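Local coordinates for protein glucose-1-phosphate uridylyltransferase (Sphingomonas elodea, PDB 2UX8) that probably catalyses the transfer of a uridylyl group from UTP to alpha-D-glucose 1-phosphate, giving UDP-glucose and diphosphate, and binds glucose 1-phosphate in its pocket, at residues R45-Y50 / L139-M144; A17-A22 / M63-G68; H177-I182 / N209-G214. All coordinates share one frame; numbering follows the deposited sequence.

Contact 1. Residues R45-Y50 / L139-M144; sequences RPLIQY and LPDDFM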
loop_
_atom_site.group_PDB
_atom_site.type_symbol
_atom_site.label_atom_id
_atom_site.label_comp_id
_atom_site.label_asym_id
_atom_site.label_seq_id
_atom_site.Cartn_x
_atom_site.Cartn_y
_atom_site.Cartn_z
ATOM N N ARG C 45 8.341 -19.310 -7.169
ATOM C CA ARG C 45 6.930 -18.987 -7.042
ATOM C C ARG C 45 6.574 -18.928 -5.568
ATOM O O ARG C 45 7.116 -19.678 -4.757
ATOM C CB ARG C 45 6.023 -20.034 -7.707
ATOM C CG ARG C 45 6.701 -20.972 -8.663
ATOM C CD ARG C 45 5.681 -21.797 -9.412
ATOM N NE ARG C 45 5.267 -21.153 -10.649
ATOM C CZ ARG C 45 4.019 -21.143 -11.092
ATOM N NH1 ARG C 45 3.080 -21.733 -10.391
ATOM N NH2 ARG C 45 3.702 -20.563 -12.236
ATOM N N PRO C 46 5.658 -18.024 -5.199
ATOM C CA PRO C 46 5.245 -17.902 -3.801
ATOM C C PRO C 46 4.265 -19.010 -3.440
ATOM O O PRO C 46 3.526 -19.489 -4.300
ATOM C CB PRO C 46 4.586 -16.530 -3.762
ATOM C CG PRO C 46 4.004 -16.395 -5.146
ATOM C CD PRO C 46 5.110 -16.923 -6.012
ATOM N N LEU C 47 4.251 -19.403 -2.169
ATOM C CA LEU C 47 3.348 -20.440 -1.678
ATOM C C LEU C 47 1.909 -20.365 -2.206
ATOM O O LEU C 47 1.370 -21.385 -2.621
ATOM C CB LEU C 47 3.344 -20.427 -0.149
ATOM C CG LEU C 47 4.659 -20.878 0.489
ATOM C CD1 LEU C 47 4.683 -20.508 1.954
ATOM C CD2 LEU C 47 4.816 -22.377 0.304
ATOM N N ILE C 48 1.275 -19.190 -2.201
ATOM C CA ILE C 48 -0.101 -19.109 -2.717
ATOM C C ILE C 48 -0.186 -19.435 -4.191
ATOM O O ILE C 48 -1.203 -19.966 -4.646
ATOM C CB ILE C 48 -0.738 -17.720 -2.605
ATOM C CG1 ILE C 48 0.305 -16.718 -2.164
ATOM C CG2 ILE C 48 -1.979 -17.767 -1.732
ATOM C CD1 ILE C 48 0.212 -15.446 -2.944
ATOM N N GLN C 49 0.858 -19.079 -4.945
ATOM C CA GLN C 49 0.863 -19.361 -6.371
ATOM C C GLN C 49 0.681 -20.869 -6.552
ATOM O O GLN C 49 -0.208 -21.303 -7.291
ATOM C CB GLN C 49 2.166 -18.893 -7.011
ATOM C CG GLN C 49 2.180 -19.038 -8.514
ATOM C CD GLN C 49 1.054 -18.289 -9.169
ATOM O OE1 GLN C 49 1.043 -17.062 -9.183
ATOM N NE2 GLN C 49 0.086 -19.022 -9.714
ATOM N N TYR C 50 1.491 -21.665 -5.854
ATOM C CA TYR C 50 1.373 -23.116 -5.956
ATOM C C TYR C 50 -0.033 -23.563 -5.615
ATOM O O TYR C 50 -0.623 -24.396 -6.309
ATOM C CB TYR C 50 2.338 -23.818 -5.012
ATOM C CG TYR C 50 3.759 -23.820 -5.502
ATOM C CD1 TYR C 50 4.669 -22.867 -5.046
ATOM C CD2 TYR C 50 4.196 -24.761 -6.443
ATOM C CE1 TYR C 50 5.976 -22.841 -5.508
ATOM C CE2 TYR C 50 5.509 -24.743 -6.913
ATOM C CZ TYR C 50 6.391 -23.773 -6.435
ATOM O OH TYR C 50 7.693 -23.711 -6.869
ATOM N N LEU C 139 -4.637 -24.460 2.606
ATOM C CA LEU C 139 -3.724 -23.748 3.466
ATOM C C LEU C 139 -2.371 -23.819 2.760
ATOM O O LEU C 139 -1.712 -24.857 2.768
ATOM C CB LEU C 139 -3.663 -24.435 4.833
ATOM C CG LEU C 139 -4.966 -24.964 5.453
ATOM C CD1 LEU C 139 -4.687 -25.416 6.894
ATOM C CD2 LEU C 139 -6.042 -23.906 5.439
ATOM N N PRO C 140 -1.945 -22.715 2.132
ATOM C CA PRO C 140 -0.666 -22.662 1.413
ATOM C C PRO C 140 0.607 -23.112 2.143
ATOM O O PRO C 140 1.559 -23.535 1.494
ATOM C CB PRO C 140 -0.603 -21.216 0.910
ATOM C CG PRO C 140 -1.603 -20.478 1.765
ATOM C CD PRO C 140 -2.698 -21.462 1.965
ATOM N N ASP C 141 0.638 -23.035 3.470
ATOM C CA ASP C 141 1.818 -23.485 4.212
ATOM C C ASP C 141 2.071 -24.971 3.972
ATOM O O ASP C 141 3.197 -25.447 4.106
ATOM C CB ASP C 141 1.654 -23.255 5.710
ATOM C CG ASP C 141 2.261 -21.943 6.169
ATOM O OD1 ASP C 141 2.707 -21.151 5.313
ATOM O OD2 ASP C 141 2.285 -21.703 7.393
ATOM N N ASP C 142 1.014 -25.707 3.644
ATOM C CA ASP C 142 1.151 -27.126 3.354
ATOM C C ASP C 142 1.456 -27.260 1.862
ATOM O O ASP C 142 0.559 -27.296 1.012
ATOM C CB ASP C 142 -0.127 -27.880 3.741
ATOM C CG ASP C 142 -0.141 -28.268 5.211
ATOM O OD1 ASP C 142 -1.229 -28.479 5.781
ATOM O OD2 ASP C 142 0.953 -28.370 5.800
ATOM N N PHE C 143 2.752 -27.293 1.565
ATOM C CA PHE C 143 3.243 -27.405 0.206
ATOM C C PHE C 143 3.072 -28.867 -0.224
ATOM O O PHE C 143 3.713 -29.776 0.317
ATOM C CB PHE C 143 4.713 -26.968 0.178
ATOM C CG PHE C 143 5.305 -26.927 -1.190
ATOM C CD1 PHE C 143 4.940 -25.941 -2.091
ATOM C CD2 PHE C 143 6.176 -27.930 -1.609
ATOM C CE1 PHE C 143 5.428 -25.963 -3.398
ATOM C CE2 PHE C 143 6.664 -27.957 -2.912
ATOM C CZ PHE C 143 6.288 -26.973 -3.807
ATOM N N MET C 144 2.175 -29.091 -1.179
ATOM C CA MET C 144 1.895 -30.434 -1.662
ATOM C C MET C 144 2.591 -30.694 -2.993
ATOM O O MET C 144 2.156 -30.229 -4.047
ATOM C CB MET C 144 0.382 -30.634 -1.802
ATOM C CG MET C 144 -0.393 -30.294 -0.540
ATOM S SD MET C 144 0.123 -31.270 0.890
ATOM C CE MET C 144 -1.117 -32.577 0.849
#
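Phe143 drives the edge of its ring into the face of Tyr50, a T-shaped pair with the ring planes at 85° and the centroids 4.7 Å apart. The touching atom is CE1 of Phe143, which stands over the centre of the tyrosine ring and comes to 3.4 Å from Tyr50 CG, so that its hydrogen, probably slightly positive, points at the pi cloud. Phe143 has CG anti to its backbone N (chi1 -175°), which extends the ring toward the helix. Arg45 CD lies against the opposite face of Tyr50, offset toward the rim, so the phenol ring is held from both sides.

One turn earlier on the helix, Leu47 reaches across to the beta turn formed by Leu139 to Asp142. Its CB is 4.2 Å from Pro140 CB, its CD2 branch sits 3.7 Å from Pro140 O and also approaches Phe143 CD1 at 4.3 Å, and CD1 meets OD1 of Asp141. A branched leucine suits this place because one methyl, CD2, lies between Pro140 O and the Phe143 ring while the other, CD1, rests by Asp141. Pro140 fits the second position of a type I turn, where its fixed phi is already right, and its CG meets Ile48 CG2 at 4.4 Å. The carboxylate of Asp141 has its main partner in Lys37, a salt bridge. The same turn carries Leu139 and Asp142, two residues of the glucose 1-phosphate pocket.

Pro46 is the N-cap of helix 47-57. The first turn of that helix packs on the turn leading into strand 142-145. Helix 267-279 closes over the aromatic pair through Ala273 and Val277, and Tyr262 of strand 260-263 touches Phe143 and pairs with its backbone.

Contact 2. Residues A17-A22 / M63-G68; sequences AVFPVA and MIFVTG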
loop_
_atom_site.group_PDB
_atom_site.type_symbol
_atom_site.label_atom_id
_atom_site.label_comp_id
_atom_site.label_asym_id
_atom_site.label_seq_id
_atom_site.Cartn_x
_atom_site.Cartn_y
_atom_site.Cartn_z
ATOM N N ALA C 17 -12.939 -22.087 -4.147
ATOM C CA ALA C 17 -11.918 -22.432 -3.173
ATOM C C ALA C 17 -11.643 -21.234 -2.268
ATOM O O ALA C 17 -11.620 -20.082 -2.719
ATOM C CB ALA C 17 -10.646 -22.850 -3.882
ATOM N N VAL C 18 -11.438 -21.511 -0.984
ATOM C CA VAL C 18 -11.162 -20.466 -0.010
ATOM C C VAL C 18 -9.737 -20.595 0.483
ATOM O O VAL C 18 -9.314 -21.672 0.890
ATOM C CB VAL C 18 -12.116 -20.559 1.186
ATOM C CG1 VAL C 18 -11.727 -19.545 2.251
ATOM C CG2 VAL C 18 -13.530 -20.317 0.720
ATOM N N PHE C 19 -8.996 -19.490 0.447
ATOM C CA PHE C 19 -7.599 -19.496 0.879
ATOM C C PHE C 19 -7.374 -18.618 2.092
ATOM O O PHE C 19 -7.406 -17.399 1.985
ATOM C CB PHE C 19 -6.687 -18.992 -0.237
ATOM C CG PHE C 19 -6.822 -19.742 -1.533
ATOM C CD1 PHE C 19 -7.951 -19.594 -2.332
ATOM C CD2 PHE C 19 -5.805 -20.576 -1.967
ATOM C CE1 PHE C 19 -8.053 -20.264 -3.548
ATOM C CE2 PHE C 19 -5.899 -21.252 -3.182
ATOM C CZ PHE C 19 -7.021 -21.096 -3.975
ATOM N N PRO C 20 -7.153 -19.223 3.267
ATOM C CA PRO C 20 -6.923 -18.422 4.480
ATOM C C PRO C 20 -5.519 -17.839 4.385
ATOM O O PRO C 20 -4.546 -18.560 4.531
ATOM C CB PRO C 20 -7.033 -19.453 5.616
ATOM C CG PRO C 20 -7.861 -20.570 5.015
ATOM C CD PRO C 20 -7.312 -20.650 3.599
ATOM N N VAL C 21 -5.412 -16.543 4.127
ATOM C CA VAL C 21 -4.107 -15.902 4.001
ATOM C C VAL C 21 -3.973 -14.673 4.897
ATOM O O VAL C 21 -3.452 -13.652 4.471
ATOM C CB VAL C 21 -3.844 -15.452 2.533
ATOM C CG1 VAL C 21 -3.667 -16.664 1.630
ATOM C CG2 VAL C 21 -4.996 -14.583 2.038
ATOM N N ALA C 22 -4.431 -14.759 6.137
ATOM C CA ALA C 22 -4.354 -13.607 7.019
ATOM C C ALA C 22 -3.490 -13.827 8.253
ATOM O O ALA C 22 -3.634 -13.123 9.247
ATOM C CB ALA C 22 -5.749 -13.191 7.429
ATOM N N MET C 63 -11.441 -18.178 -6.893
ATOM C CA MET C 63 -10.572 -18.156 -5.723
ATOM C C MET C 63 -11.039 -17.036 -4.808
ATOM O O MET C 63 -11.235 -15.902 -5.256
ATOM C CB MET C 63 -9.135 -17.858 -6.124
ATOM C CG MET C 63 -8.700 -18.578 -7.348
ATOM S SD MET C 63 -8.884 -20.331 -7.117
ATOM C CE MET C 63 -7.299 -20.835 -7.470
ATOM N N ILE C 64 -11.248 -17.334 -3.535
ATOM C CA ILE C 64 -11.649 -16.278 -2.628
ATOM C C ILE C 64 -10.648 -16.248 -1.485
ATOM O O ILE C 64 -10.529 -17.184 -0.703
ATOM C CB ILE C 64 -13.149 -16.416 -2.172
ATOM C CG1 ILE C 64 -13.252 -16.543 -0.665
ATOM C CG2 ILE C 64 -13.833 -17.565 -2.888
ATOM C CD1 ILE C 64 -13.549 -15.236 0.013
ATOM N N PHE C 65 -9.872 -15.168 -1.463
ATOM C CA PHE C 65 -8.831 -14.936 -0.459
ATOM C C PHE C 65 -9.385 -14.191 0.740
ATOM O O PHE C 65 -9.993 -13.136 0.583
ATOM C CB PHE C 65 -7.694 -14.058 -1.017
ATOM C CG PHE C 65 -6.799 -14.735 -2.015
ATOM C CD1 PHE C 65 -7.174 -15.914 -2.651
ATOM C CD2 PHE C 65 -5.583 -14.153 -2.360
ATOM C CE1 PHE C 65 -6.354 -16.493 -3.617
ATOM C CE2 PHE C 65 -4.759 -14.737 -3.334
ATOM C CZ PHE C 65 -5.151 -15.903 -3.956
ATOM N N VAL C 66 -9.183 -14.732 1.934
ATOM C CA VAL C 66 -9.610 -14.031 3.136
ATOM C C VAL C 66 -8.285 -13.545 3.736
ATOM O O VAL C 66 -7.527 -14.320 4.321
ATOM C CB VAL C 66 -10.446 -14.959 4.080
ATOM C CG1 VAL C 66 -10.325 -16.365 3.644
ATOM C CG2 VAL C 66 -10.033 -14.787 5.524
ATOM N N THR C 67 -8.008 -12.255 3.527
ATOM C CA THR C 67 -6.762 -11.612 3.949
ATOM C C THR C 67 -6.702 -10.833 5.241
ATOM O O THR C 67 -7.686 -10.650 5.955
ATOM C CB THR C 67 -6.254 -10.635 2.889
ATOM O OG1 THR C 67 -7.373 -10.028 2.241
ATOM C CG2 THR C 67 -5.376 -11.330 1.883
ATOM N N GLY C 68 -5.492 -10.351 5.498
ATOM C CA GLY C 68 -5.211 -9.561 6.675
ATOM C C GLY C 68 -4.841 -8.141 6.298
ATOM O O GLY C 68 -5.083 -7.682 5.173
#
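Strands 17-21 and 63-67 run parallel, their axes 4.9 Å apart at closest approach and their directions 22° apart, and four backbone bonds join them: Ile64 N to Ala17 O, Phe19 N to Ile64 O, Val66 N to Phe19 O and Val21 N to Val66 O. The side chains then divide between two faces. On one, Phe19 sits between Met63 and Phe65. CE1 of Phe65 lies 3.7 Å from Phe19 CD1, above one face of the Phe19 ring and offset toward its rim, the two planes being inclined at 57°. Met63 folds back on itself beyond CB and brings its sulfur to the edge of the same ring in a Met-aromatic contact, SD 4.8 Å from the ring centroid; a flexible thioether can follow the ring's outline. Farther along, Val21 CG2 meets Phe65 CB at 4.1 Å.

This is the parallel core of the Rossmann-like GT-A nucleotidyltransferase fold: helix 47-57 makes the crossover between the two strands and covers the aromatic face, with Val52 on both Phe19 and Met63.

On the other face beta-branched residues suit the extended backbone. Val18 and Ile64 lie side by side, CG2 to CG1 at 4.0 Å, and Val18 CG1 touches Val66 CG1 at 3.7 Å. Beyond the last bond the small Ala22 faces Gly68, its CB 3.4 Å from Gly68 N.

Contact 3. Residues H177-I182 / N209-G214; sequences HRYGII and NLSVIG. With G1P (1-O-phosphono-alpha-D-glucopyranose), chain K.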
loop_
_atom_site.group_PDB
_atom_site.type_symbol
_atom_site.label_atom_id
_atom_site.label_comp_id
_atom_site.label_asym_id
_atom_site.label_seq_id
_atom_site.Cartn_x
_atom_site.Cartn_y
_atom_site.Cartn_z
ATOM N N HIS C 177 -0.483 -34.234 18.840
ATOM C CA HIS C 177 -1.108 -33.136 19.571
ATOM C C HIS C 177 -1.113 -31.816 18.798
ATOM O O HIS C 177 -1.643 -30.816 19.283
ATOM C CB HIS C 177 -0.388 -32.938 20.906
ATOM C CG HIS C 177 0.999 -32.394 20.761
ATOM N ND1 HIS C 177 1.281 -31.047 20.851
ATOM C CD2 HIS C 177 2.170 -33.007 20.462
ATOM C CE1 HIS C 177 2.567 -30.853 20.614
ATOM N NE2 HIS C 177 3.129 -32.025 20.373
ATOM N N ARG C 178 -0.533 -31.813 17.599
ATOM C CA ARG C 178 -0.460 -30.595 16.793
ATOM C C ARG C 178 -1.483 -30.545 15.668
ATOM O O ARG C 178 -1.644 -29.512 15.015
ATOM C CB ARG C 178 0.921 -30.455 16.155
ATOM C CG ARG C 178 2.093 -30.805 17.041
ATOM C CD ARG C 178 3.375 -30.806 16.217
ATOM N NE ARG C 178 3.738 -29.459 15.793
ATOM C CZ ARG C 178 4.494 -29.181 14.739
ATOM N NH1 ARG C 178 4.969 -30.165 13.990
ATOM N NH2 ARG C 178 4.777 -27.921 14.440
ATOM N N TYR C 179 -2.167 -31.653 15.422
ATOM C CA TYR C 179 -3.132 -31.683 14.336
ATOM C C TYR C 179 -4.498 -32.126 14.799
ATOM O O TYR C 179 -4.695 -32.475 15.961
ATOM C CB TYR C 179 -2.687 -32.660 13.244
ATOM C CG TYR C 179 -1.255 -32.535 12.753
ATOM C CD1 TYR C 179 -0.175 -32.886 13.567
ATOM C CD2 TYR C 179 -0.985 -32.126 11.447
ATOM C CE1 TYR C 179 1.133 -32.838 13.084
ATOM C CE2 TYR C 179 0.317 -32.074 10.960
ATOM C CZ TYR C 179 1.368 -32.433 11.779
ATOM O OH TYR C 179 2.653 -32.402 11.287
ATOM N N GLY C 180 -5.445 -32.104 13.870
ATOM C CA GLY C 180 -6.777 -32.576 14.174
ATOM C C GLY C 180 -6.617 -34.048 13.867
ATOM O O GLY C 180 -6.019 -34.396 12.844
ATOM N N ILE C 181 -7.117 -34.922 14.732
ATOM C CA ILE C 181 -6.952 -36.345 14.487
ATOM C C ILE C 181 -8.224 -37.055 14.065
ATOM O O ILE C 181 -9.307 -36.773 14.571
ATOM C CB ILE C 181 -6.340 -37.030 15.720
ATOM C CG1 ILE C 181 -4.916 -36.510 15.922
ATOM C CG2 ILE C 181 -6.324 -38.539 15.538
ATOM C CD1 ILE C 181 -3.988 -36.780 14.739
ATOM N N ILE C 182 -8.075 -37.982 13.128
ATOM C CA ILE C 182 -9.199 -38.738 12.603
ATOM C C ILE C 182 -9.357 -40.108 13.251
ATOM O O ILE C 182 -8.375 -40.776 13.570
ATOM C CB ILE C 182 -9.033 -38.969 11.094
ATOM C CG1 ILE C 182 -8.925 -37.626 10.370
ATOM C CG2 ILE C 182 -10.186 -39.806 10.565
ATOM C CD1 ILE C 182 -8.541 -37.742 8.903
ATOM N N ASN C 209 -3.416 -42.072 14.444
ATOM C CA ASN C 209 -2.297 -41.297 13.939
ATOM C C ASN C 209 -2.581 -40.474 12.684
ATOM O O ASN C 209 -1.818 -39.560 12.373
ATOM C CB ASN C 209 -1.100 -42.216 13.666
ATOM C CG ASN C 209 -0.394 -42.654 14.934
ATOM O OD1 ASN C 209 -0.883 -43.507 15.678
ATOM N ND2 ASN C 209 0.765 -42.062 15.190
ATOM N N LEU C 210 -3.656 -40.775 11.955
ATOM C CA LEU C 210 -3.904 -39.998 10.744
ATOM C C LEU C 210 -4.534 -38.642 11.046
ATOM O O LEU C 210 -5.670 -38.532 11.511
ATOM C CB LEU C 210 -4.728 -40.781 9.711
ATOM C CG LEU C 210 -6.237 -40.932 9.798
ATOM C CD1 LEU C 210 -6.747 -41.432 8.460
ATOM C CD2 LEU C 210 -6.607 -41.884 10.919
ATOM N N SER C 211 -3.742 -37.610 10.779
ATOM C CA SER C 211 -4.119 -36.230 11.018
ATOM C C SER C 211 -4.749 -35.563 9.804
ATOM O O SER C 211 -4.746 -36.110 8.701
ATOM C CB SER C 211 -2.881 -35.448 11.440
ATOM O OG SER C 211 -1.834 -35.651 10.503
ATOM N N VAL C 212 -5.285 -34.370 10.027
ATOM C CA VAL C 212 -5.919 -33.593 8.974
ATOM C C VAL C 212 -4.872 -32.659 8.374
ATOM O O VAL C 212 -4.135 -32.007 9.104
ATOM C CB VAL C 212 -7.090 -32.751 9.540
ATOM C CG1 VAL C 212 -7.812 -32.023 8.419
ATOM C CG2 VAL C 212 -8.061 -33.649 10.285
ATOM N N ILE C 213 -4.787 -32.617 7.049
ATOM C CA ILE C 213 -3.832 -31.744 6.382
ATOM C C ILE C 213 -4.616 -30.609 5.731
ATOM O O ILE C 213 -5.794 -30.764 5.438
ATOM C CB ILE C 213 -3.004 -32.516 5.322
ATOM C CG1 ILE C 213 -2.197 -33.625 6.007
ATOM C CG2 ILE C 213 -2.072 -31.565 4.582
ATOM C CD1 ILE C 213 -1.378 -33.163 7.184
ATOM N N GLY C 214 -3.959 -29.477 5.509
ATOM C CA GLY C 214 -4.611 -28.308 4.938
ATOM C C GLY C 214 -5.230 -28.330 3.552
ATOM O O GLY C 214 -5.016 -27.417 2.751
HETATM C C1 G1P K . -5.483 -26.611 11.178
HETATM C C2 G1P K . -6.628 -27.553 11.601
HETATM C C3 G1P K . -6.020 -28.883 12.078
HETATM C C4 G1P K . -5.250 -29.491 10.910
HETATM C C5 G1P K . -4.138 -28.501 10.497
HETATM C C6 G1P K . -3.360 -29.085 9.307
HETATM O O1 G1P K . -4.653 -26.335 12.329
HETATM O O2 G1P K . -7.361 -26.945 12.663
HETATM O O3 G1P K . -7.059 -29.770 12.469
HETATM O O4 G1P K . -4.674 -30.730 11.325
HETATM O O5 G1P K . -4.722 -27.231 10.091
HETATM O O6 G1P K . -2.327 -28.187 8.896
HETATM P P G1P K . -3.551 -25.197 11.973
HETATM O O1P G1P K . -4.212 -23.956 11.498
HETATM O O2P G1P K . -2.676 -24.892 13.279
HETATM O O3P G1P K . -2.555 -25.734 10.825
#
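One face of the Tyr179 ring carries OG of Ser211, offset toward the rim, while O4 of glucose 1-phosphate and the carbonyl O of Val212 lie at its edge, near the ring plane. With CG anti to the carbonyl carbon (chi1 -49°), the ring extends across strand 210-213, over Ser211, and Tyr179 CB packs on Ser211 CB. A small serine suits this spot, and its hydroxyl is satisfied by the carbonyl of Glu169.

Two backbone bonds tie the segments: Val212 N to Gly180 O at 2.9 Å, somewhat bent, and Ile182 N to Leu210 O at 2.9 Å, straighter at 161°. Around the latter, Ile182 and Leu210 cross at about a right angle, Ile182 CB 3.7 Å from Leu210 CG.

The sugar hydroxyl O4 is gripped twice, accepting from Gly180 N at 3.0 Å and donating to Val212 O at 2.6 Å. Glycine is apt here, having no side chain to stand against the sugar's O3. Reading a sugar hydroxyl with backbone N-H and C=O groups, beside Glu199, which also bonds the ligand, makes this the sugar-binding half of the nucleotidyltransferase pocket.

Contact 1 sits between the other two. It uses the crossover helix of contact 2, and the two contacts touch where Ile48 CG2 meets Val21 CG1 at 3.9 Å and Leu139 CD2 meets Pro20 CG at 3.8 Å. Toward contact 3 the link is polar: Asp142 OD1 is 2.9 Å from Gly214 N, and Leu139 N is 3.0 Å from Gly214 O, both probable hydrogen bonds. Asp142 also reaches the sugar O6 weakly, so contacts 1 and 3 line the same glucose 1-phosphate pocket. Contact 2 stays farther back, the Pro20 side chain about 8 Å from the ligand, and its centre is about 22 Å from that of contact 3.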